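Local structure of SnoaL-like domain-containing protein (Burkholderia thailandensis E264, 3EC9) at residues K105-R110 against L132-A137; A47-A52 against R67-E72; E72-T77 against T99-G104. The protein is of unknown function but has an NTF2-like, SnoaL-type fold, whose relatives commonly hold small molecules in a pocket between curved sheet and helices. All coordinates share one frame; numbering follows the deposited sequence.

Contact 1: K105-R110 against L132-A137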
ATOM      1  N   LYS B 105     -18.801  -7.124 -13.397  1.00 17.50           N
ATOM      2  CA  LYS B 105     -18.050  -7.864 -12.386  1.00 16.03           C
ATOM      3  C   LYS B 105     -17.650  -6.962 -11.233  1.00 14.22           C
ATOM      4  O   LYS B 105     -17.271  -5.812 -11.437  1.00 14.38           O
ATOM      5  CB  LYS B 105     -16.787  -8.518 -12.969  1.00 16.18           C
ATOM      6  CG  LYS B 105     -17.047  -9.560 -14.021  1.00 19.50           C
ATOM      7  CD  LYS B 105     -15.757 -10.109 -14.558  1.00 19.24           C
ATOM      8  CE  LYS B 105     -16.023 -11.118 -15.680  1.00 28.90           C
ATOM      9  NZ  LYS B 105     -14.755 -11.726 -16.173  1.00 31.13           N
ATOM     10  N   SER B 106     -17.808  -7.467 -10.011  0.50 12.46           N
ATOM     11  CA  SER B 106     -17.359  -6.748  -8.808  0.50 13.91           C
ATOM     12  C   SER B 106     -16.001  -7.237  -8.315  0.50 14.35           C
ATOM     13  O   SER B 106     -15.518  -8.285  -8.733  0.50 11.69           O
ATOM     14  CB  SER B 106     -18.388  -6.868  -7.683  0.50 15.16           C
ATOM     15  OG  SER B 106     -18.617  -8.218  -7.345  0.50 13.17           O
ATOM     16  N   PHE B 107     -15.391  -6.441  -7.435  1.00 13.47           N
ATOM     17  CA  PHE B 107     -14.165  -6.806  -6.713  1.00 12.89           C
ATOM     18  C   PHE B 107     -14.264  -6.167  -5.341  1.00 12.03           C
ATOM     19  O   PHE B 107     -15.033  -5.209  -5.096  1.00 13.12           O
ATOM     20  CB  PHE B 107     -12.882  -6.260  -7.404  1.00 12.71           C
ATOM     21  CG  PHE B 107     -12.644  -4.783  -7.126  1.00  9.61           C
ATOM     22  CD1 PHE B 107     -13.347  -3.806  -7.842  1.00 12.95           C
ATOM     23  CD2 PHE B 107     -11.767  -4.363  -6.154  1.00  9.88           C
ATOM     24  CE1 PHE B 107     -13.152  -2.479  -7.589  1.00 14.23           C
ATOM     25  CE2 PHE B 107     -11.572  -3.024  -5.899  1.00  9.93           C
ATOM     26  CZ  PHE B 107     -12.272  -2.080  -6.601  1.00 11.20           C
ATOM     27  N   GLU B 108     -13.432  -6.693  -4.438  1.00 10.88           N
ATOM     28  CA  GLU B 108     -13.142  -6.053  -3.180  1.00 10.11           C
ATOM     29  C   GLU B 108     -11.654  -6.291  -2.910  1.00 11.12           C
ATOM     30  O   GLU B 108     -11.160  -7.373  -3.079  1.00 12.63           O
ATOM     31  CB  GLU B 108     -14.017  -6.632  -2.064  1.00 14.20           C
ATOM     32  CG  GLU B 108     -13.737  -6.065  -0.689  1.00 14.26           C
ATOM     33  CD  GLU B 108     -14.711  -6.505   0.335  1.00 17.28           C
ATOM     34  OE1 GLU B 108     -15.362  -7.542   0.129  1.00 38.64           O
ATOM     35  OE2 GLU B 108     -14.838  -5.787   1.356  1.00 31.99           O
ATOM     36  N   CYS B 109     -10.949  -5.282  -2.450  1.00  9.13           N
ATOM     37  CA  CYS B 109      -9.528  -5.500  -2.100  1.00 12.05           C
ATOM     38  C   CYS B 109      -9.011  -4.481  -1.081  1.00 10.38           C
ATOM     39  O   CYS B 109      -9.704  -3.509  -0.735  1.00 11.38           O
ATOM     40  CB  CYS B 109      -8.674  -5.473  -3.380  1.00 11.20           C
ATOM     41  SG  CYS B 109      -8.456  -3.787  -4.092  1.00 12.52           S
ATOM     42  N   ARG B 110      -7.788  -4.688  -0.624  1.00 10.23           N
ATOM     43  CA  ARG B 110      -7.159  -3.795   0.327  1.00  8.02           C
ATOM     44  C   ARG B 110      -6.460  -2.639  -0.345  1.00  9.63           C
ATOM     45  O   ARG B 110      -6.067  -2.693  -1.532  1.00 10.10           O
ATOM     46  CB  ARG B 110      -6.180  -4.582   1.200  1.00  9.51           C
ATOM     47  CG  ARG B 110      -6.850  -5.669   2.085  1.00 11.05           C
ATOM     48  CD  ARG B 110      -7.520  -5.052   3.237  1.00 11.60           C
ATOM     49  NE  ARG B 110      -6.579  -4.720   4.307  1.00 14.35           N
ATOM     50  CZ  ARG B 110      -6.871  -3.953   5.352  1.00 15.05           C
ATOM     51  NH1 ARG B 110      -8.042  -3.335   5.426  1.00 15.71           N
ATOM     52  NH2 ARG B 110      -5.999  -3.800   6.335  1.00 12.77           N
ATOM     53  N   LEU B 132      -4.170  -6.232  -9.285  1.00  9.45           N
ATOM     54  CA  LEU B 132      -4.594  -7.455  -9.982  1.00 10.31           C
ATOM     55  C   LEU B 132      -6.094  -7.710  -9.736  1.00 11.21           C
ATOM     56  O   LEU B 132      -6.825  -8.012 -10.660  1.00 11.78           O
ATOM     57  CB  LEU B 132      -3.772  -8.667  -9.551  1.00 13.11           C
ATOM     58  CG  LEU B 132      -4.159  -9.976 -10.216  1.00 11.88           C
ATOM     59  CD1 LEU B 132      -3.885  -9.887 -11.739  1.00 10.33           C
ATOM     60  CD2 LEU B 132      -3.428 -11.181  -9.586  1.00 11.54           C
ATOM     61  N   LEU B 133      -6.538  -7.607  -8.497  1.00  9.99           N
ATOM     62  CA  LEU B 133      -7.983  -7.824  -8.221  1.00 11.12           C
ATOM     63  C   LEU B 133      -8.873  -6.808  -8.906  1.00 12.28           C
ATOM     64  O   LEU B 133      -9.959  -7.153  -9.357  1.00 14.74           O
ATOM     65  CB  LEU B 133      -8.262  -7.882  -6.719  1.00  9.94           C
ATOM     66  CG  LEU B 133      -8.042  -9.250  -6.041  1.00  9.90           C
ATOM     67  CD1 LEU B 133      -6.680  -9.896  -6.294  1.00 12.44           C
ATOM     68  CD2 LEU B 133      -8.356  -9.207  -4.524  1.00 11.78           C
ATOM     69  N   VAL B 134      -8.454  -5.544  -8.965  1.00 12.16           N
ATOM     70  CA  VAL B 134      -9.220  -4.553  -9.715  1.00 10.88           C
ATOM     71  C   VAL B 134      -9.261  -4.905 -11.220  1.00 13.31           C
ATOM     72  O   VAL B 134     -10.311  -4.925 -11.880  1.00 12.77           O
ATOM     73  CB  VAL B 134      -8.611  -3.161  -9.496  1.00 10.62           C
ATOM     74  CG1 VAL B 134      -9.387  -2.141 -10.363  1.00 12.64           C
ATOM     75  CG2 VAL B 134      -8.607  -2.762  -7.996  1.00 12.92           C
ATOM     76  N   ALA B 135      -8.100  -5.247 -11.749  1.00 12.54           N
ATOM     77  CA  ALA B 135      -7.967  -5.681 -13.137  1.00 14.34           C
ATOM     78  C   ALA B 135      -8.839  -6.916 -13.476  1.00 15.11           C
ATOM     79  O   ALA B 135      -9.399  -7.008 -14.577  1.00 16.92           O
ATOM     80  CB  ALA B 135      -6.475  -5.932 -13.470  1.00 14.02           C
ATOM     81  N   GLN B 136      -8.977  -7.851 -12.558  1.00 14.77           N
ATOM     82  CA  GLN B 136      -9.802  -9.048 -12.783  1.00 16.31           C
ATOM     83  C   GLN B 136     -11.261  -8.656 -13.059  1.00 15.25           C
ATOM     84  O   GLN B 136     -11.968  -9.307 -13.839  1.00 16.92           O
ATOM     85  CB  GLN B 136      -9.738  -9.995 -11.579  1.00 17.13           C
ATOM     86  CG  GLN B 136      -8.468 -10.790 -11.426  1.00 19.70           C
ATOM     87  CD  GLN B 136      -8.340 -11.508 -10.037  1.00 20.21           C
ATOM     88  OE1 GLN B 136      -9.147 -11.321  -9.114  1.00 20.47           O
ATOM     89  NE2 GLN B 136      -7.339 -12.342  -9.925  1.00 28.69           N
ATOM     90  N   ALA B 137     -11.738  -7.627 -12.376  1.00 11.80           N
ATOM     91  CA  ALA B 137     -13.107  -7.146 -12.541  1.00 13.67           C
ATOM     92  C   ALA B 137     -13.310  -6.529 -13.943  1.00 14.40           C
ATOM     93  O   ALA B 137     -14.431  -6.406 -14.403  1.00 15.62           O
ATOM     94  CB  ALA B 137     -13.465  -6.141 -11.448  1.00 14.61           C
TER
HETATM   95  O   HOH W   1     -12.688 -12.038 -13.843  1.00 35.81           O

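Contact 2: A47-A52 against R67-E72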
ATOM      1  N   ALA B  47       0.614   2.552 -10.481  1.00  8.52           N
ATOM      2  CA  ALA B  47       0.915   2.289 -11.868  1.00  9.40           C
ATOM      3  C   ALA B  47      -0.057   1.276 -12.453  1.00  9.30           C
ATOM      4  O   ALA B  47      -0.523   1.452 -13.598  1.00 10.60           O
ATOM      5  CB  ALA B  47       2.360   1.809 -11.985  1.00  9.89           C
ATOM      6  N   GLY B  48      -0.363   0.196 -11.715  1.00  8.67           N
ATOM      7  CA  GLY B  48      -1.298  -0.828 -12.216  1.00 10.39           C
ATOM      8  C   GLY B  48      -2.774  -0.538 -12.079  1.00  9.91           C
ATOM      9  O   GLY B  48      -3.595  -1.348 -12.518  1.00 12.18           O
ATOM     10  N   PHE B  49      -3.112   0.606 -11.474  1.00  9.15           N
ATOM     11  CA  PHE B  49      -4.520   0.999 -11.233  1.00 10.12           C
ATOM     12  C   PHE B  49      -5.061   1.670 -12.515  1.00 11.53           C
ATOM     13  O   PHE B  49      -4.293   2.349 -13.203  1.00 10.96           O
ATOM     14  CB  PHE B  49      -4.597   1.933 -10.031  1.00  9.01           C
ATOM     15  CG  PHE B  49      -6.003   2.144  -9.524  1.00 10.68           C
ATOM     16  CD1 PHE B  49      -6.674   1.134  -8.830  1.00 11.45           C
ATOM     17  CD2 PHE B  49      -6.644   3.352  -9.727  1.00  9.30           C
ATOM     18  CE1 PHE B  49      -7.957   1.366  -8.380  1.00 10.54           C
ATOM     19  CE2 PHE B  49      -7.916   3.577  -9.296  1.00 10.20           C
ATOM     20  CZ  PHE B  49      -8.588   2.580  -8.622  1.00 11.90           C
ATOM     21  N   PRO B  50      -6.369   1.512 -12.854  1.00 12.16           N
ATOM     22  CA  PRO B  50      -6.827   2.113 -14.125  1.00 10.74           C
ATOM     23  C   PRO B  50      -6.594   3.616 -14.255  1.00 12.09           C
ATOM     24  O   PRO B  50      -6.268   4.106 -15.339  1.00 15.59           O
ATOM     25  CB  PRO B  50      -8.339   1.827 -14.153  1.00 11.96           C
ATOM     26  CG  PRO B  50      -8.681   1.087 -12.893  1.00 16.14           C
ATOM     27  CD  PRO B  50      -7.415   0.705 -12.210  1.00 11.27           C
ATOM     28  N   CYS B  51      -6.751   4.331 -13.136  1.00 11.49           N
ATOM     29  CA  CYS B  51      -6.471   5.765 -13.065  1.00 10.67           C
ATOM     30  C   CYS B  51      -4.972   6.161 -12.863  1.00  9.35           C
ATOM     31  O   CYS B  51      -4.709   7.317 -12.489  1.00 11.08           O
ATOM     32  CB  CYS B  51      -7.342   6.385 -11.986  1.00 14.60           C
ATOM     33  SG  CYS B  51      -9.092   6.116 -12.373  1.00 15.57           S
ATOM     34  N   ALA B  52      -4.065   5.196 -13.045  1.00 10.64           N
ATOM     35  CA  ALA B  52      -2.639   5.360 -12.873  1.00  9.18           C
ATOM     36  C   ALA B  52      -2.149   6.723 -13.334  1.00 11.94           C
ATOM     37  O   ALA B  52      -2.484   7.188 -14.434  1.00 11.07           O
ATOM     38  CB  ALA B  52      -1.854   4.287 -13.633  1.00  9.74           C
ATOM     39  N   ARG B  67     -13.879  11.571 -11.277  1.00 11.69           N
ATOM     40  CA  ARG B  67     -14.904  11.539 -12.335  1.00 11.82           C
ATOM     41  C   ARG B  67     -14.847  10.208 -13.104  1.00 14.57           C
ATOM     42  O   ARG B  67     -15.867   9.616 -13.392  1.00 13.26           O
ATOM     43  CB  ARG B  67     -14.753  12.723 -13.286  1.00 14.32           C
ATOM     44  CG  ARG B  67     -15.697  12.642 -14.500  1.00 15.88           C
ATOM     45  CD  ARG B  67     -15.535  13.833 -15.452  1.00 15.68           C
ATOM     46  NE  ARG B  67     -14.224  13.780 -16.102  1.00 14.85           N
ATOM     47  CZ  ARG B  67     -13.853  14.559 -17.103  1.00 14.57           C
ATOM     48  NH1 ARG B  67     -14.639  15.513 -17.526  1.00 18.73           N
ATOM     49  NH2 ARG B  67     -12.650  14.406 -17.613  1.00 18.16           N
ATOM     50  N   ARG B  68     -13.639   9.762 -13.472  1.00 14.53           N
ATOM     51  CA  ARG B  68     -13.473   8.535 -14.240  1.00 15.92           C
ATOM     52  C   ARG B  68     -13.975   7.338 -13.433  1.00 15.09           C
ATOM     53  O   ARG B  68     -14.632   6.434 -13.991  1.00 17.25           O
ATOM     54  CB  ARG B  68     -12.003   8.373 -14.656  1.00 16.49           C
ATOM     55  CG  ARG B  68     -11.760   7.184 -15.445  1.00 19.86           C
ATOM     56  CD  ARG B  68     -10.322   7.099 -15.970  1.00 12.98           C
ATOM     57  NE  ARG B  68     -10.077   5.745 -16.450  1.00 16.94           N
ATOM     58  CZ  ARG B  68      -8.924   5.304 -16.898  1.00 20.57           C
ATOM     59  NH1 ARG B  68      -7.877   6.110 -16.942  1.00 14.39           N
ATOM     60  NH2 ARG B  68      -8.839   4.070 -17.358  1.00 23.91           N
ATOM     61  N   LEU B  69     -13.699   7.326 -12.133  1.00 13.26           N
ATOM     62  CA  LEU B  69     -14.184   6.237 -11.289  1.00 16.60           C
ATOM     63  C   LEU B  69     -15.715   6.160 -11.355  1.00 18.48           C
ATOM     64  O   LEU B  69     -16.269   5.051 -11.492  1.00 18.45           O
ATOM     65  CB  LEU B  69     -13.679   6.327  -9.830  1.00 18.43           C
ATOM     66  CG  LEU B  69     -12.212   5.956  -9.555  1.00 15.64           C
ATOM     67  CD1 LEU B  69     -11.766   6.308  -8.121  1.00 15.86           C
ATOM     68  CD2 LEU B  69     -11.999   4.494  -9.887  1.00 20.29           C
ATOM     69  N   GLY B  70     -16.378   7.320 -11.255  1.00 17.11           N
ATOM     70  CA  GLY B  70     -17.852   7.408 -11.305  1.00 15.11           C
ATOM     71  C   GLY B  70     -18.397   6.968 -12.626  1.00 14.72           C
ATOM     72  O   GLY B  70     -19.479   6.352 -12.683  1.00 18.61           O
ATOM     73  N   GLU B  71     -17.676   7.259 -13.698  1.00 14.45           N
ATOM     74  CA  GLU B  71     -18.134   6.888 -15.045  1.00 12.82           C
ATOM     75  C   GLU B  71     -17.969   5.391 -15.331  1.00 16.16           C
ATOM     76  O   GLU B  71     -18.766   4.814 -16.080  1.00 16.65           O
ATOM     77  CB  GLU B  71     -17.391   7.664 -16.123  1.00 15.75           C
ATOM     78  CG  GLU B  71     -17.694   9.152 -16.059  1.00 16.86           C
ATOM     79  CD  GLU B  71     -16.880   9.982 -17.012  1.00 14.71           C
ATOM     80  OE1 GLU B  71     -15.748   9.587 -17.347  1.00 15.12           O
ATOM     81  OE2 GLU B  71     -17.401  11.060 -17.386  1.00 17.85           O
ATOM     82  N   GLU B  72     -16.915   4.767 -14.800  1.00 13.32           N
ATOM     83  CA  GLU B  72     -16.530   3.415 -15.235  1.00 12.66           C
ATOM     84  C   GLU B  72     -16.965   2.301 -14.268  1.00 12.60           C
ATOM     85  O   GLU B  72     -16.956   1.128 -14.621  1.00 12.56           O
ATOM     86  CB  GLU B  72     -15.014   3.371 -15.508  1.00 12.89           C
ATOM     87  CG  GLU B  72     -14.618   4.261 -16.683  1.00 14.53           C
ATOM     88  CD  GLU B  72     -13.141   4.214 -17.045  1.00 17.30           C
ATOM     89  OE1 GLU B  72     -12.305   3.768 -16.213  1.00 16.29           O
ATOM     90  OE2 GLU B  72     -12.825   4.565 -18.211  1.00 21.93           O
TER

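Contact 3: E72-T77 against T99-G104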
ATOM      1  N   GLU B  72     -16.915   4.767 -14.800  1.00 13.32           N
ATOM      2  CA  GLU B  72     -16.530   3.415 -15.235  1.00 12.66           C
ATOM      3  C   GLU B  72     -16.965   2.301 -14.268  1.00 12.60           C
ATOM      4  O   GLU B  72     -16.956   1.128 -14.621  1.00 12.56           O
ATOM      5  CB  GLU B  72     -15.014   3.371 -15.508  1.00 12.89           C
ATOM      6  CG  GLU B  72     -14.618   4.261 -16.683  1.00 14.53           C
ATOM      7  CD  GLU B  72     -13.141   4.214 -17.045  1.00 17.30           C
ATOM      8  OE1 GLU B  72     -12.305   3.768 -16.213  1.00 16.29           O
ATOM      9  OE2 GLU B  72     -12.825   4.565 -18.211  1.00 21.93           O
ATOM     10  N   TRP B  73     -17.358   2.695 -13.064  1.00 12.62           N
ATOM     11  CA  TRP B  73     -17.731   1.784 -11.962  1.00 13.81           C
ATOM     12  C   TRP B  73     -19.062   2.212 -11.373  1.00 14.62           C
ATOM     13  O   TRP B  73     -19.356   3.426 -11.275  1.00 14.83           O
ATOM     14  CB  TRP B  73     -16.684   1.840 -10.840  1.00 11.26           C
ATOM     15  CG  TRP B  73     -15.339   1.454 -11.271  1.00 12.62           C
ATOM     16  CD1 TRP B  73     -14.407   2.278 -11.847  1.00 12.40           C
ATOM     17  CD2 TRP B  73     -14.758   0.160 -11.244  1.00  9.63           C
ATOM     18  NE1 TRP B  73     -13.285   1.595 -12.132  1.00 14.82           N
ATOM     19  CE2 TRP B  73     -13.428   0.294 -11.745  1.00 10.17           C
ATOM     20  CE3 TRP B  73     -15.177  -1.103 -10.762  1.00 10.32           C
ATOM     21  CZ2 TRP B  73     -12.550  -0.779 -11.849  1.00 13.68           C
ATOM     22  CZ3 TRP B  73     -14.287  -2.175 -10.875  1.00 16.57           C
ATOM     23  CH2 TRP B  73     -12.994  -2.002 -11.415  1.00 13.01           C
ATOM     24  N   ASP B  74     -19.864   1.205 -11.002  1.00 12.74           N
ATOM     25  CA  ASP B  74     -21.042   1.361 -10.177  1.00 14.45           C
ATOM     26  C   ASP B  74     -20.665   1.133  -8.712  1.00 12.30           C
ATOM     27  O   ASP B  74     -20.083   0.100  -8.362  1.00 12.69           O
ATOM     28  CB  ASP B  74     -22.085   0.323 -10.570  1.00 16.32           C
ATOM     29  CG  ASP B  74     -23.434   0.544  -9.861  1.00 28.18           C
ATOM     30  OD1 ASP B  74     -23.682   1.658  -9.334  1.00 42.94           O
ATOM     31  OD2 ASP B  74     -24.267  -0.396  -9.859  1.00 52.21           O
ATOM     32  N   GLY B  75     -20.928   2.130  -7.857  1.00 12.98           N
ATOM     33  CA  GLY B  75     -20.767   1.948  -6.437  1.00 13.12           C
ATOM     34  C   GLY B  75     -19.326   1.802  -5.964  1.00 12.90           C
ATOM     35  O   GLY B  75     -19.049   1.080  -4.985  1.00 15.77           O
ATOM     36  N   TYR B  76     -18.425   2.473  -6.673  1.00 12.97           N
ATOM     37  CA  TYR B  76     -17.021   2.496  -6.287  1.00 10.73           C
ATOM     38  C   TYR B  76     -16.898   3.118  -4.893  1.00 14.68           C
ATOM     39  O   TYR B  76     -17.304   4.258  -4.678  1.00 15.01           O
ATOM     40  CB  TYR B  76     -16.116   3.268  -7.281  1.00 12.58           C
ATOM     41  CG  TYR B  76     -14.666   2.842  -7.061  1.00 14.02           C
ATOM     42  CD1 TYR B  76     -13.867   3.412  -6.062  1.00 14.79           C
ATOM     43  CD2 TYR B  76     -14.112   1.823  -7.807  1.00 12.64           C
ATOM     44  CE1 TYR B  76     -12.572   2.958  -5.835  1.00 14.96           C
ATOM     45  CE2 TYR B  76     -12.822   1.407  -7.616  1.00 12.62           C
ATOM     46  CZ  TYR B  76     -12.065   1.960  -6.595  1.00 14.22           C
ATOM     47  OH  TYR B  76     -10.766   1.510  -6.425  1.00 15.59           O
ATOM     48  N   THR B  77     -16.349   2.351  -3.953  1.00 12.02           N
ATOM     49  CA  THR B  77     -16.366   2.734  -2.529  1.00 12.44           C
ATOM     50  C   THR B  77     -15.012   2.508  -1.867  1.00 14.06           C
ATOM     51  O   THR B  77     -14.359   1.509  -2.147  1.00 13.63           O
ATOM     52  CB  THR B  77     -17.415   1.851  -1.797  1.00 12.43           C
ATOM     53  OG1 THR B  77     -18.710   2.060  -2.387  1.00 19.05           O
ATOM     54  CG2 THR B  77     -17.510   2.188  -0.317  1.00 17.78           C
ATOM     55  N   THR B  99     -18.233  -2.260  -8.868  1.00 13.12           N
ATOM     56  CA  THR B  99     -18.659  -3.113  -9.977  1.00 12.38           C
ATOM     57  C   THR B  99     -18.310  -2.380 -11.284  1.00 13.34           C
ATOM     58  O   THR B  99     -18.719  -1.226 -11.480  1.00 12.57           O
ATOM     59  CB  THR B  99     -20.189  -3.418  -9.918  1.00 11.58           C
ATOM     60  OG1 THR B  99     -20.485  -4.110  -8.696  1.00 14.40           O
ATOM     61  CG2 THR B  99     -20.624  -4.242 -11.149  1.00 12.53           C
ATOM     62  N   TYR B 100     -17.490  -3.022 -12.109  1.00 11.38           N
ATOM     63  CA  TYR B 100     -17.073  -2.427 -13.365  1.00 11.89           C
ATOM     64  C   TYR B 100     -18.243  -2.462 -14.332  1.00 13.27           C
ATOM     65  O   TYR B 100     -18.811  -3.533 -14.623  1.00 12.81           O
ATOM     66  CB  TYR B 100     -15.923  -3.200 -13.934  1.00 12.53           C
ATOM     67  CG  TYR B 100     -15.164  -2.496 -15.009  1.00 11.30           C
ATOM     68  CD1 TYR B 100     -14.566  -1.247 -14.784  1.00 13.18           C
ATOM     69  CD2 TYR B 100     -15.006  -3.084 -16.262  1.00 14.04           C
ATOM     70  CE1 TYR B 100     -13.851  -0.608 -15.776  1.00 14.80           C
ATOM     71  CE2 TYR B 100     -14.261  -2.457 -17.271  1.00 15.79           C
ATOM     72  CZ  TYR B 100     -13.680  -1.223 -17.017  1.00 15.20           C
ATOM     73  OH  TYR B 100     -12.901  -0.581 -17.955  1.00 16.69           O
ATOM     74  N   ARG B 101     -18.630  -1.288 -14.818  1.00 13.55           N
ATOM     75  CA  ARG B 101     -19.853  -1.182 -15.637  1.00 14.91           C
ATOM     76  C   ARG B 101     -19.805  -2.001 -16.933  1.00 14.96           C
ATOM     77  O   ARG B 101     -20.827  -2.592 -17.339  1.00 16.05           O
ATOM     78  CB  ARG B 101     -20.194   0.268 -15.943  1.00 14.92           C
ATOM     79  CG  ARG B 101     -20.610   1.117 -14.748  1.00 15.38           C
ATOM     80  CD  ARG B 101     -21.048   2.509 -15.190  1.00 19.50           C
ATOM     81  NE  ARG B 101     -21.038   3.528 -14.131  1.00 22.76           N
ATOM     82  CZ  ARG B 101     -21.974   3.663 -13.184  1.00 31.73           C
ATOM     83  NH1 ARG B 101     -22.983   2.799 -13.089  1.00 37.00           N
ATOM     84  NH2 ARG B 101     -21.876   4.648 -12.285  1.00 26.19           N
ATOM     85  N   ARG B 102     -18.649  -2.045 -17.586  1.00 14.28           N
ATOM     86  CA  ARG B 102     -18.537  -2.756 -18.889  1.00 15.47           C
ATOM     87  C   ARG B 102     -18.742  -4.278 -18.807  1.00 16.60           C
ATOM     88  O   ARG B 102     -19.303  -4.912 -19.725  1.00 17.47           O
ATOM     89  CB  ARG B 102     -17.177  -2.449 -19.558  1.00 17.31           C
ATOM     90  CG  ARG B 102     -17.039  -3.059 -20.976  1.00 18.68           C
ATOM     91  CD  ARG B 102     -16.100  -2.264 -21.916  1.00 22.71           C
ATOM     92  NE  ARG B 102     -14.797  -2.027 -21.309  1.00 29.73           N
ATOM     93  CZ  ARG B 102     -13.801  -2.913 -21.248  1.00 36.61           C
ATOM     94  NH1 ARG B 102     -13.919  -4.124 -21.798  1.00 43.83           N
ATOM     95  NH2 ARG B 102     -12.671  -2.580 -20.632  1.00 31.58           N
ATOM     96  N   THR B 103     -18.328  -4.873 -17.704  1.00 11.82           N
ATOM     97  CA  THR B 103     -18.347  -6.326 -17.537  1.00 14.52           C
ATOM     98  C   THR B 103     -19.401  -6.790 -16.535  1.00 16.42           C
ATOM     99  O   THR B 103     -19.800  -7.951 -16.555  1.00 18.89           O
ATOM    100  CB  THR B 103     -17.000  -6.797 -17.042  1.00 14.48           C
ATOM    101  OG1 THR B 103     -16.803  -6.205 -15.748  1.00 14.42           O
ATOM    102  CG2 THR B 103     -15.868  -6.358 -17.949  1.00 19.55           C
ATOM    103  N   GLY B 104     -19.817  -5.914 -15.613  1.00 13.96           N
ATOM    104  CA  GLY B 104     -20.766  -6.271 -14.560  1.00 15.64           C
ATOM    105  C   GLY B 104     -20.143  -7.028 -13.386  1.00 15.41           C
ATOM    106  O   GLY B 104     -20.858  -7.478 -12.478  1.00 17.32           O
TER
HETATM  107  O   HOH W   2     -16.920   0.395 -17.237  1.00 16.19           O
HETATM  108  O   HOH W   3     -11.138   1.494 -17.291  1.00 25.60           O

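Contact 1: K105-R110 against L132-A137
The C-terminal helix of this NTF2-like fold, 131-137, lies on the curved sheet over the start of strand 106-118, and Phe107, Val134 and Ala137 form the middle of the contact. The two short segments run nearly antiparallel, at 174°, with their axes 7.4 Å apart. Val134 covers one face of the Phe107 ring. Val134 CG2 sits 4.1 Å from the Phe107 ring centroid, a CH-pi contact, and is nearest to CE2. With Phe107 CG between the backbone N and the carbonyl carbon (chi1 79°), the ring lies beside Val134. Phe107 CB touches Ala137 CB at 4.1 Å and the carbonyl Leu133 O at 3.6 Å. Further along the strand, Leu133 CD2 packs on Cys109 CB at 3.9 Å, and Cys109 SG meets Val134 CG2. At the other end, the extended Lys105 chain passes Ala137 O, with CB 3.5 Å from it. Water 1 joins Lys105 NZ to Gln136 O, and NZ also bonds to Gln139 O. Leu133 also packs on Gly48 of the second subunit. No direct hydrogen bond links the segments, so helix and strand are held by apolar contacts, with a water-mediated polar link at the Lys105 end.

Contact 2: A47-A52 against R67-E72
Two small apolar contacts and one charged side chain join Arg68 and Leu69 of helix 58-72 to the turn at Phe49, Pro50 and Cys51. The apolar contacts centre on Leu69 CD2. Leu69 CD2 lies 4.1 Å from Phe49 CZ and 4.2 Å from Cys51 SG. The Phe49 and Leu69 side chains cross at about a right angle, and the methyl approaches the ring obliquely. Cys51 SG also touches the aliphatic part of Arg68, 3.9 Å from its CD. Pro50 CB packs 3.9 Å from Arg68 NH2.

The polar contacts belong to Arg68. Its chain is extended from CG to NE and carries the guanidinium over the turn. Pro50 O lies over one face of this group, 3.0 Å from Arg68 NH1, but the angle is poor and no hydrogen bond forms. The edge of the guanidinium is used within the helix. Arg68 NE gives a nearly straight hydrogen bond to Glu72 OE1, 3.0 Å long at 174°, as part of a salt bridge. OE1 lies in the guanidinium plane, whereas NE comes from above the carboxylate plane. This bond should help fix the rotation of the guanidinium.

The backbone bond from Ala52 N to Phe49 O closes a type I beta turn. Gly48 N bonds to Asp130 of the second subunit, which places the loop beside the dimer contact. The turn lies between strands 41-45 and 53-55. Phe49 and Leu69 both pack on Tyr76 of strand 73-86, while Pro50 reaches Val134 of helix 131-137.

Contact 3: E72-T77 against T99-G104
Tyr100 meets Trp73 where strand 73-86 pairs with strand 89-100, and backbone bonds on the neighbouring residues hold the strands together. Asp74 N donates to Thr99 O at 2.7 Å, and Thr99 N returns a bond to Asp74 O at 3.0 Å. Arg101 N donates to Glu72 O at 2.9 Å. Glu72 O also accepts from water 2, which in turn accepts from Arg102 N. Thus one carbonyl serves two donors just as the chain leaves helix 58-72. Thr77 OG1 donates to Gly75 O, and Gly104 N to Tyr100 O.

This is the open end of the beta hairpin of strands 73-86 and 89-100 in the NTF2-like sheet. Asp74 and Thr99 form an antiparallel hydrogen-bonded pair; Trp73 and Tyr100 form the next, non-hydrogen-bonded pair. The edge of Tyr100 points to the face of the Trp73 six-membered ring, with planes at 61°. Tyr100 CD1 stands over the centre of the Trp73 ring, 3.6 Å from CZ2. Tyr100 CB adds a CH-pi contact to the six-membered ring. Tyr76 CD2 lies on the opposite face of the indole, towards its rim. Phe107, on strand 106-118, also meets the Trp73 ring, with planes at about 70°.

Water 3 joins Tyr100 OH to Glu72 OE1, the same OE1 that Arg68 NE holds, and a weak bond comes to the hydroxyl from Arg102 NH2. The Arg101 guanidinium lies with one face over Trp73 O and Asp74 CA. Trp73 O is 3.0 Å from Arg101 NH2, but the angle is too poor for a hydrogen bond. Arg101 NH2 instead donates to Gly70 O, and NE makes a weak bond to Glu71 O. Asp74 OD1 and Arg101 NH1 form only a long salt bridge, at 4.0 Å.

Overall arrangement
The three contacts adjoin one another, with centres 10 to 12 Å apart. Contacts 1 and 3 reach neighbouring strands: Lys105 O is 2.9 Å from Tyr100 N, and Ala137 O is 2.7 Å from Thr103 OG1, both probable hydrogen bonds. Phe107 CE1 packs 3.5 Å from Trp73 CZ3. Contacts 2 and 3 share Glu72, and Gly70 O lies 3.0 Å from Arg101 NH2. Contact 2 meets contact 1 where Pro50 CD touches Val134 CG1 at 3.9 Å. Bound acetate lies about 4 Å from the side chains of Leu69 and Gln136, and glycerol about 6 Å from that of Leu69. Both probably come from crystallisation and establish no site, though such molecules often mark pockets.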